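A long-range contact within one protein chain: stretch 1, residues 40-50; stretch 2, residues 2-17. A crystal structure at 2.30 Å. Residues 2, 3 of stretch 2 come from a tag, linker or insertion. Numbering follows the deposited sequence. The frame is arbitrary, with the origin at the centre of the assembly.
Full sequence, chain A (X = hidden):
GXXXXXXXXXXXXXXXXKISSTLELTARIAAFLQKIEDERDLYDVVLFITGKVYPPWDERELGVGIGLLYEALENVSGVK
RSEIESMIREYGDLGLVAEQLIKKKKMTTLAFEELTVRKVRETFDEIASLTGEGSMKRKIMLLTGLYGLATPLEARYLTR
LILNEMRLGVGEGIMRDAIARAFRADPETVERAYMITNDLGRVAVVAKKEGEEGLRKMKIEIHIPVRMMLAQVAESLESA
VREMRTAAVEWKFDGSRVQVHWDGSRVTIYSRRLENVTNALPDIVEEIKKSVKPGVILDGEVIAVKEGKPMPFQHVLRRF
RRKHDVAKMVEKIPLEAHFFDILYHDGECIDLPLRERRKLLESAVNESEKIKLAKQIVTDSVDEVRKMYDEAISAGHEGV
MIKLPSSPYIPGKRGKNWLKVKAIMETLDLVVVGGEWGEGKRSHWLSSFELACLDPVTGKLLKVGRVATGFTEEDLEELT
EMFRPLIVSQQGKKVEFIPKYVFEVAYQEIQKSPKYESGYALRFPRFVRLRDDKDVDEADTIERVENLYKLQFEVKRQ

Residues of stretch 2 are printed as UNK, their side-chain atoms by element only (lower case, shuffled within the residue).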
ATOM      1  N   ARG A  40      14.495 -12.695 -15.311  1.00 32.32           N
ATOM      2  CA  ARG A  40      13.049 -12.469 -15.258  1.00 31.96           C
ATOM      3  C   ARG A  40      12.294 -13.491 -14.410  1.00 30.59           C
ATOM      4  O   ARG A  40      11.245 -13.162 -13.869  1.00 30.48           O
ATOM      5  CB  ARG A  40      12.439 -12.319 -16.652  1.00 32.58           C
ATOM      6  CG  ARG A  40      12.683 -13.460 -17.580  1.00 35.81           C
ATOM      7  CD  ARG A  40      13.124 -12.925 -18.937  1.00 41.21           C
ATOM      8  NE  ARG A  40      11.997 -12.496 -19.764  1.00 44.95           N
ATOM      9  CZ  ARG A  40      11.729 -12.981 -20.977  1.00 47.76           C
ATOM     10  NH1 ARG A  40      12.514 -13.910 -21.519  1.00 48.27           N
ATOM     11  NH2 ARG A  40      10.681 -12.528 -21.658  1.00 47.99           N
ATOM     12  N   ASP A  41      12.820 -14.712 -14.285  1.00 29.03           N
ATOM     13  CA  ASP A  41      12.324 -15.644 -13.267  1.00 28.04           C
ATOM     14  C   ASP A  41      12.665 -15.114 -11.874  1.00 27.17           C
ATOM     15  O   ASP A  41      11.880 -15.283 -10.949  1.00 27.10           O
ATOM     16  CB  ASP A  41      12.904 -17.063 -13.421  1.00 27.79           C
ATOM     17  CG  ASP A  41      12.360 -17.805 -14.626  1.00 28.28           C
ATOM     18  OD1 ASP A  41      12.994 -18.798 -15.024  1.00 30.10           O
ATOM     19  OD2 ASP A  41      11.312 -17.426 -15.189  1.00 29.01           O
ATOM     20  N   LEU A  42      13.843 -14.501 -11.730  1.00 26.43           N
ATOM     21  CA  LEU A  42      14.259 -13.882 -10.461  1.00 25.92           C
ATOM     22  C   LEU A  42      13.292 -12.757 -10.085  1.00 25.62           C
ATOM     23  O   LEU A  42      12.726 -12.751  -8.997  1.00 25.14           O
ATOM     24  CB  LEU A  42      15.706 -13.350 -10.525  1.00 25.36           C
ATOM     25  CG  LEU A  42      16.183 -12.558  -9.279  1.00 26.14           C
ATOM     26  CD1 LEU A  42      16.104 -13.390  -7.987  1.00 22.66           C
ATOM     27  CD2 LEU A  42      17.583 -11.960  -9.440  1.00 24.74           C
ATOM     28  N   TYR A  43      13.105 -11.830 -11.021  1.00 25.79           N
ATOM     29  CA  TYR A  43      12.163 -10.727 -10.897  1.00 25.80           C
ATOM     30  C   TYR A  43      10.783 -11.226 -10.492  1.00 25.55           C
ATOM     31  O   TYR A  43      10.215 -10.783  -9.491  1.00 25.35           O
ATOM     32  CB  TYR A  43      12.084  -9.963 -12.224  1.00 25.92           C
ATOM     33  CG  TYR A  43      11.193  -8.749 -12.181  1.00 26.79           C
ATOM     34  CD1 TYR A  43      11.718  -7.485 -11.891  1.00 26.84           C
ATOM     35  CD2 TYR A  43       9.820  -8.859 -12.429  1.00 25.97           C
ATOM     36  CE1 TYR A  43      10.896  -6.358 -11.850  1.00 27.59           C
ATOM     37  CE2 TYR A  43       8.991  -7.746 -12.390  1.00 27.74           C
ATOM     38  CZ  TYR A  43       9.534  -6.496 -12.096  1.00 27.95           C
ATOM     39  OH  TYR A  43       8.709  -5.392 -12.056  1.00 28.17           O
ATOM     40  N   ASP A  44      10.249 -12.160 -11.262  1.00 25.56           N
ATOM     41  CA  ASP A  44       8.926 -12.693 -10.972  1.00 25.87           C
ATOM     42  C   ASP A  44       8.848 -13.371  -9.604  1.00 25.18           C
ATOM     43  O   ASP A  44       7.892 -13.157  -8.868  1.00 25.46           O
ATOM     44  CB  ASP A  44       8.476 -13.646 -12.079  1.00 26.26           C
ATOM     45  CG  ASP A  44       8.095 -12.923 -13.351  1.00 28.39           C
ATOM     46  OD1 ASP A  44       7.713 -11.731 -13.288  1.00 28.28           O
ATOM     47  OD2 ASP A  44       8.171 -13.554 -14.429  1.00 33.07           O
ATOM     48  N   VAL A  45       9.858 -14.158  -9.250  1.00 24.12           N
ATOM     49  CA  VAL A  45       9.849 -14.863  -7.958  1.00 23.75           C
ATOM     50  C   VAL A  45       9.828 -13.874  -6.777  1.00 23.31           C
ATOM     51  O   VAL A  45       9.123 -14.094  -5.793  1.00 23.02           O
ATOM     52  CB  VAL A  45      11.031 -15.890  -7.853  1.00 23.63           C
ATOM     53  CG1 VAL A  45      11.269 -16.346  -6.412  1.00 24.47           C
ATOM     54  CG2 VAL A  45      10.754 -17.086  -8.720  1.00 23.34           C
ATOM     55  N   VAL A  46      10.591 -12.786  -6.891  1.00 22.65           N
ATOM     56  CA  VAL A  46      10.673 -11.802  -5.821  1.00 22.50           C
ATOM     57  C   VAL A  46       9.313 -11.110  -5.622  1.00 22.29           C
ATOM     58  O   VAL A  46       8.823 -10.996  -4.492  1.00 21.53           O
ATOM     59  CB  VAL A  46      11.830 -10.783  -6.038  1.00 22.55           C
ATOM     60  CG1 VAL A  46      11.722  -9.623  -5.063  1.00 20.91           C
ATOM     61  CG2 VAL A  46      13.177 -11.477  -5.867  1.00 21.80           C
ATOM     62  N   LEU A  47       8.708 -10.676  -6.726  1.00 22.12           N
ATOM     63  CA  LEU A  47       7.344 -10.162  -6.692  1.00 22.39           C
ATOM     64  C   LEU A  47       6.368 -11.204  -6.156  1.00 21.96           C
ATOM     65  O   LEU A  47       5.733 -10.974  -5.125  1.00 21.65           O
ATOM     66  CB  LEU A  47       6.910  -9.644  -8.067  1.00 22.23           C
ATOM     67  CG  LEU A  47       7.117  -8.141  -8.277  1.00 24.38           C
ATOM     68  CD1 LEU A  47       8.589  -7.775  -8.335  1.00 24.43           C
ATOM     69  CD2 LEU A  47       6.376  -7.629  -9.524  1.00 25.19           C
ATOM     70  N   PHE A  48       6.283 -12.351  -6.834  1.00 21.91           N
ATOM     71  CA  PHE A  48       5.306 -13.392  -6.505  1.00 22.27           C
ATOM     72  C   PHE A  48       5.315 -13.851  -5.039  1.00 23.08           C
ATOM     73  O   PHE A  48       4.254 -14.056  -4.453  1.00 22.66           O
ATOM     74  CB  PHE A  48       5.432 -14.604  -7.444  1.00 21.88           C
ATOM     75  CG  PHE A  48       5.087 -14.305  -8.890  1.00 21.64           C
ATOM     76  CD1 PHE A  48       4.683 -13.034  -9.289  1.00 21.64           C
ATOM     77  CD2 PHE A  48       5.145 -15.309  -9.845  1.00 20.41           C
ATOM     78  CE1 PHE A  48       4.367 -12.766 -10.616  1.00 22.33           C
ATOM     79  CE2 PHE A  48       4.824 -15.056 -11.167  1.00 20.50           C
ATOM     80  CZ  PHE A  48       4.445 -13.783 -11.563  1.00 21.30           C
ATOM     81  N   ILE A  49       6.494 -13.998  -4.436  1.00 24.15           N
ATOM     82  CA  ILE A  49       6.556 -14.447  -3.038  1.00 25.10           C
ATOM     83  C   ILE A  49       5.935 -13.427  -2.062  1.00 25.25           C
ATOM     84  O   ILE A  49       5.471 -13.802  -0.974  1.00 24.80           O
ATOM     85  CB  ILE A  49       7.998 -14.865  -2.616  1.00 25.34           C
ATOM     86  CG1 ILE A  49       7.979 -15.643  -1.296  1.00 25.65           C
ATOM     87  CG2 ILE A  49       8.924 -13.648  -2.543  1.00 25.92           C
ATOM     88  CD1 ILE A  49       9.268 -16.425  -1.013  1.00 26.20           C
ATOM     89  N   THR A  50       5.912 -12.155  -2.466  1.00 25.22           N
ATOM     90  CA  THR A  50       5.307 -11.092  -1.655  1.00 25.70           C
ATOM     91  C   THR A  50       3.809 -10.914  -1.909  1.00 25.92           C
ATOM     92  O   THR A  50       3.206  -9.979  -1.387  1.00 25.72           O
ATOM     93  CB  THR A  50       6.006  -9.726  -1.858  1.00 25.60           C
ATOM     94  OG1 THR A  50       5.939  -9.348  -3.236  1.00 26.56           O
ATOM     95  CG2 THR A  50       7.460  -9.787  -1.426  1.00 25.72           C
ATOM     96  N   UNK A   2      14.790 -25.133 -19.652  1.00 40.84           N
ATOM     97  CA  UNK A   2      15.583 -24.202 -18.839  1.00 40.04           C
ATOM     98  C   UNK A   2      14.774 -23.197 -18.010  1.00 39.17           C
ATOM     99  O   UNK A   2      15.283 -22.680 -17.013  1.00 39.50           O
ATOM    100  c   UNK A   2      16.537 -23.429 -19.748  1.00 40.29           C
ATOM    101  o   UNK A   2      15.807 -22.725 -20.740  1.00 41.66           O
ATOM    102  N   UNK A   3      13.545 -22.897 -18.443  1.00 37.66           N
ATOM    103  CA  UNK A   3      12.664 -21.942 -17.753  1.00 36.34           C
ATOM    104  C   UNK A   3      12.122 -22.529 -16.442  1.00 34.41           C
ATOM    105  O   UNK A   3      11.714 -23.687 -16.412  1.00 34.07           O
ATOM    106  c   UNK A   3      11.857 -20.769 -19.873  1.00 39.46           C
ATOM    107  c   UNK A   3      12.646 -19.061 -21.024  1.00 41.84           C
ATOM    108  c   UNK A   3      11.478 -21.559 -18.657  1.00 37.03           C
ATOM    109  n   UNK A   3      12.450 -19.525 -19.802  1.00 41.41           N
ATOM    110  c   UNK A   3      11.686 -21.028 -21.192  1.00 41.27           C
ATOM    111  n   UNK A   3      12.192 -19.954 -21.886  1.00 42.44           N
ATOM    112  N   UNK A   4      12.116 -21.738 -15.367  1.00 32.26           N
ATOM    113  CA  UNK A   4      11.571 -22.207 -14.083  1.00 30.63           C
ATOM    114  C   UNK A   4      10.084 -22.544 -14.215  1.00 29.37           C
ATOM    115  O   UNK A   4       9.315 -21.754 -14.735  1.00 29.02           O
ATOM    116  c   UNK A   4      11.399 -21.679 -11.581  1.00 30.35           C
ATOM    117  c   UNK A   4      11.764 -21.163 -12.976  1.00 30.11           C
ATOM    118  c   UNK A   4      13.120 -20.122 -10.063  1.00 29.42           C
ATOM    119  s   UNK A   4      11.375 -20.427 -10.282  1.00 30.68           S
ATOM    120  N   UNK A   5       9.694 -23.726 -13.766  1.00 28.71           N
ATOM    121  CA  UNK A   5       8.276 -24.042 -13.612  1.00 28.13           C
ATOM    122  C   UNK A   5       7.753 -23.365 -12.361  1.00 27.24           C
ATOM    123  O   UNK A   5       8.434 -23.341 -11.330  1.00 26.94           O
ATOM    124  c   UNK A   5       9.523 -27.079 -14.769  1.00 32.28           C
ATOM    125  c   UNK A   5       7.640 -25.971 -16.014  1.00 29.06           C
ATOM    126  c   UNK A   5       8.112 -26.538 -14.664  1.00 29.33           C
ATOM    127  c   UNK A   5       8.036 -25.551 -13.487  1.00 28.16           C
ATOM    128  N   UNK A   6       6.543 -22.815 -12.455  1.00 26.64           N
ATOM    129  CA  UNK A   6       5.855 -22.262 -11.290  1.00 25.93           C
ATOM    130  C   UNK A   6       5.794 -23.320 -10.184  1.00 25.51           C
ATOM    131  O   UNK A   6       5.879 -22.980  -8.999  1.00 25.83           O
ATOM    132  c   UNK A   6       4.065 -19.568 -10.456  1.00 25.55           C
ATOM    133  c   UNK A   6       2.549 -19.396  -8.584  1.00 25.37           C
ATOM    134  c   UNK A   6       3.448 -18.800  -9.468  1.00 24.71           C
ATOM    135  c   UNK A   6       3.788 -20.932 -10.592  1.00 25.19           C
ATOM    136  c   UNK A   6       4.458 -21.749 -11.670  1.00 25.85           C
ATOM    137  c   UNK A   6       2.264 -20.768  -8.706  1.00 25.70           C
ATOM    138  c   UNK A   6       2.885 -21.520  -9.714  1.00 24.72           C
ATOM    139  N   UNK A   7       5.677 -24.592 -10.577  1.00 24.74           N
ATOM    140  CA  UNK A   7       5.703 -25.729  -9.639  1.00 25.02           C
ATOM    141  C   UNK A   7       6.976 -25.838  -8.800  1.00 25.07           C
ATOM    142  O   UNK A   7       6.925 -26.336  -7.689  1.00 24.97           O
ATOM    143  c   UNK A   7       5.468 -27.054 -10.366  1.00 25.11           C
ATOM    144  N   UNK A   8       8.118 -25.418  -9.338  1.00 25.43           N
ATOM    145  CA  UNK A   8       9.342 -25.409  -8.543  1.00 26.08           C
ATOM    146  C   UNK A   8       9.212 -24.339  -7.458  1.00 25.65           C
ATOM    147  O   UNK A   8       9.511 -24.586  -6.289  1.00 25.64           O
ATOM    148  c   UNK A   8      13.129 -24.815  -9.390  1.00 27.59           C
ATOM    149  c   UNK A   8      10.588 -25.187  -9.405  1.00 25.72           C
ATOM    150  c   UNK A   8      11.868 -25.084  -8.573  1.00 26.87           C
ATOM    151  o   UNK A   8      14.220 -24.796  -8.777  1.00 30.12           O
ATOM    152  o   UNK A   8      13.042 -24.627 -10.625  1.00 28.90           O
ATOM    153  N   UNK A   9       8.745 -23.163  -7.866  1.00 25.24           N
ATOM    154  CA  UNK A   9       8.429 -22.071  -6.957  1.00 25.27           C
ATOM    155  C   UNK A   9       7.369 -22.481  -5.928  1.00 25.33           C
ATOM    156  O   UNK A   9       7.514 -22.205  -4.732  1.00 24.97           O
ATOM    157  c   UNK A   9       7.387 -17.952  -5.384  1.00 25.30           C
ATOM    158  c   UNK A   9       5.272 -18.613  -6.333  1.00 26.62           C
ATOM    159  c   UNK A   9       8.023 -18.939  -6.119  1.00 25.28           C
ATOM    160  c   UNK A   9       6.012 -17.790  -5.485  1.00 25.83           C
ATOM    161  c   UNK A   9       7.995 -20.838  -7.777  1.00 25.48           C
ATOM    162  c   UNK A   9       5.922 -19.597  -7.080  1.00 26.05           C
ATOM    163  c   UNK A   9       7.300 -19.772  -6.974  1.00 25.76           C
ATOM    164  N   UNK A  10       6.317 -23.151  -6.399  1.00 25.76           N
ATOM    165  CA  UNK A  10       5.203 -23.577  -5.545  1.00 26.00           C
ATOM    166  C   UNK A  10       5.649 -24.541  -4.441  1.00 26.31           C
ATOM    167  O   UNK A  10       5.277 -24.364  -3.275  1.00 26.57           O
ATOM    168  c   UNK A  10       4.066 -24.187  -6.394  1.00 25.55           C
ATOM    169  N   UNK A  11       6.457 -25.540  -4.799  1.00 26.63           N
ATOM    170  CA  UNK A  11       7.000 -26.497  -3.824  1.00 27.40           C
ATOM    171  C   UNK A  11       7.915 -25.821  -2.834  1.00 26.72           C
ATOM    172  O   UNK A  11       7.934 -26.184  -1.661  1.00 26.53           O
ATOM    173  c   UNK A  11       6.359 -29.306  -5.639  1.00 36.77           C
ATOM    174  o   UNK A  11       5.582 -29.576  -6.583  1.00 39.33           O
ATOM    175  c   UNK A  11       7.241 -28.095  -5.793  1.00 32.38           C
ATOM    176  o   UNK A  11       6.451 -29.991  -4.594  1.00 38.40           O
ATOM    177  c   UNK A  11       7.818 -27.595  -4.499  1.00 27.97           C
ATOM    178  N   UNK A  12       8.703 -24.860  -3.316  1.00 26.67           N
ATOM    179  CA  UNK A  12       9.538 -24.042  -2.435  1.00 26.66           C
ATOM    180  C   UNK A  12       8.694 -23.290  -1.394  1.00 26.73           C
ATOM    181  O   UNK A  12       9.046 -23.269  -0.216  1.00 26.78           O
ATOM    182  c   UNK A  12      10.393 -23.064  -3.246  1.00 26.77           C
ATOM    183  c   UNK A  12      12.473 -20.159  -0.835  1.00 27.48           C
ATOM    184  c   UNK A  12      11.485 -19.751  -1.729  1.00 27.44           C
ATOM    185  c   UNK A  12      12.792 -21.510  -0.728  1.00 27.85           C
ATOM    186  c   UNK A  12      12.118 -22.442  -1.512  1.00 26.89           C
ATOM    187  c   UNK A  12      10.814 -20.698  -2.503  1.00 26.28           C
ATOM    188  c   UNK A  12      11.120 -22.046  -2.400  1.00 26.52           C
ATOM    189  N   UNK A  13       7.585 -22.689  -1.835  1.00 26.61           N
ATOM    190  CA  UNK A  13       6.688 -21.926  -0.954  1.00 27.01           C
ATOM    191  C   UNK A  13       6.004 -22.808   0.079  1.00 27.95           C
ATOM    192  O   UNK A  13       5.872 -22.424   1.244  1.00 27.28           O
ATOM    193  s   UNK A  13       6.283 -19.809  -2.702  1.00 25.53           S
ATOM    194  c   UNK A  13       5.627 -21.187  -1.768  1.00 26.71           C
ATOM    195  N   UNK A  14       5.572 -23.990  -0.358  1.00 29.36           N
ATOM    196  CA  UNK A  14       4.926 -24.948   0.519  1.00 30.83           C
ATOM    197  C   UNK A  14       5.806 -25.285   1.725  1.00 31.54           C
ATOM    198  O   UNK A  14       5.319 -25.340   2.857  1.00 31.21           O
ATOM    199  o   UNK A  14       3.258 -29.349   0.666  1.00 42.76           O
ATOM    200  c   UNK A  14       3.971 -28.348   0.922  1.00 39.40           C
ATOM    201  c   UNK A  14       4.565 -26.203  -0.248  1.00 31.11           C
ATOM    202  o   UNK A  14       5.056 -28.410   1.550  1.00 41.17           O
ATOM    203  c   UNK A  14       3.486 -27.010   0.428  1.00 34.22           C
ATOM    204  N   UNK A  15       7.102 -25.480   1.472  1.00 32.24           N
ATOM    205  CA  UNK A  15       8.066 -25.790   2.519  1.00 33.26           C
ATOM    206  C   UNK A  15       8.269 -24.629   3.506  1.00 33.37           C
ATOM    207  O   UNK A  15       8.557 -24.851   4.678  1.00 33.90           O
ATOM    208  c   UNK A  15       9.454 -27.758   1.661  1.00 36.28           C
ATOM    209  n   UNK A  15       9.711 -28.517  -0.681  1.00 43.74           N
ATOM    210  c   UNK A  15       9.290 -29.748  -0.983  1.00 45.24           C
ATOM    211  c   UNK A  15       9.389 -26.252   1.899  1.00 33.59           C
ATOM    212  c   UNK A  15      10.432 -28.161   0.543  1.00 40.60           C
ATOM    213  n   UNK A  15       8.621 -29.963  -2.114  1.00 46.80           N
ATOM    214  n   UNK A  15       9.536 -30.767  -0.162  1.00 44.88           N
ATOM    215  N   UNK A  16       8.090 -23.398   3.036  1.00 33.80           N
ATOM    216  CA  UNK A  16       8.215 -22.205   3.880  1.00 33.67           C
ATOM    217  C   UNK A  16       7.073 -22.052   4.877  1.00 34.67           C
ATOM    218  O   UNK A  16       7.230 -21.379   5.897  1.00 34.78           O
ATOM    219  c   UNK A  16      10.807 -20.690   2.896  1.00 30.45           C
ATOM    220  c   UNK A  16       8.285 -20.939   3.027  1.00 33.39           C
ATOM    221  c   UNK A  16       9.484 -20.659   2.129  1.00 32.83           C
ATOM    222  c   UNK A  16       9.269 -19.324   1.449  1.00 32.58           C
ATOM    223  N   UNK A  17       5.923 -22.650   4.567  1.00 35.54           N
ATOM    224  CA  UNK A  17       4.743 -22.574   5.430  1.00 37.03           C
ATOM    225  C   UNK A  17       4.982 -23.163   6.820  1.00 37.56           C
ATOM    226  O   UNK A  17       4.426 -22.691   7.805  1.00 38.00           O
ATOM    227  o   UNK A  17       0.877 -23.149   4.161  1.00 38.16           O
ATOM    228  c   UNK A  17       1.620 -22.714   3.248  1.00 39.36           C
ATOM    229  o   UNK A  17       1.190 -22.291   2.147  1.00 39.65           O
ATOM    230  c   UNK A  17       3.546 -23.278   4.781  1.00 37.15           C
ATOM    231  c   UNK A  17       3.115 -22.668   3.473  1.00 37.82           C
TER
HETATM  232  O   HOH W   1      12.389 -17.085 -18.170  1.00 53.34           O
HETATM  233  O   HOH W   2       9.851 -19.621 -16.464  1.00 16.87           O

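Position 2 has one carbon and one oxygen beyond CA, and it touches nothing on stretch 1: Ser2, from the expression tag. Position 3 carries one carbon and then a five-membered ring of three carbons and two nitrogens, which is His3, also from the tag; water 1 links its ND1 (2.9 Å) to OD2 of Asp41 (3.2 Å).

Position 4 is an unbranched run of two carbons, a sulfur and a carbon, pointing toward stretch 1, with the sulfur near Val45. This is Met4, whose SD lies 3.7 Å from CG2 of Val45. Position 5 has four carbons forked at the second and turns away: Leu5, at the N-cap position of the helix that follows.

Position 6 is one carbon and a six-carbon ring; its CB leaves sideways, yet the ring end comes nearer and reaches Phe48. It is Phe6, with CE2 3.9 Å from CD2 of Phe48, which lies at the edge of the Phe6 ring. Position 7, a single carbon, is Ala7; position 8, three carbons ending in two oxygens, is Glu8. Neither reaches stretch 1.

Position 9 again has one carbon and a six-carbon ring, and it meets Val45, Phe48 and Ile49. It is Phe9: CZ is 3.8 Å from CB of Phe48, and CD1 is 4.2 Å from CG1 of Val45. Position 10, one carbon, is Ala10, and position 11, three carbons and two oxygens, is Glu11; both are out of reach.

Position 12 bears a third such ring, which meets Ile49: Phe12, with CE2 4.1 Å from CD1 of Ile49. Position 13, one carbon and a sulfur, is Cys13, which points toward stretch 1 without making close contact. Position 14, three carbons and two oxygens, is Glu14. Position 15, three carbons, a nitrogen and a carbon with two more nitrogens, is Arg15, its NH2 salt-bridged to OE2 of Glu11 (3.3 Å), off the contact. Position 16, four carbons forked at the second, meets Ile49: Leu16, its CD1 3.8 Å from CD1 of Ile49. Position 17, three carbons and two oxygens, is Glu17, out of reach.

The contact pairs one polar latch with an apolar seam. Ahead of the helix, N of Met4 is free to donate to OD1 of Asp41 (3.1 Å), nearly straight; water 2 donates to O of Met4 and OD2 of Asp41. The helices then cross at -39°, axes 11.8 Å apart. Phe9, Phe12, Cys13 and Leu16, spaced three, one and three apart, point toward stretch 1: one helix side makes the seam, with Phe9 the most covered.

Stretch 2 2-17: SHMLFAEFAEFCERLE
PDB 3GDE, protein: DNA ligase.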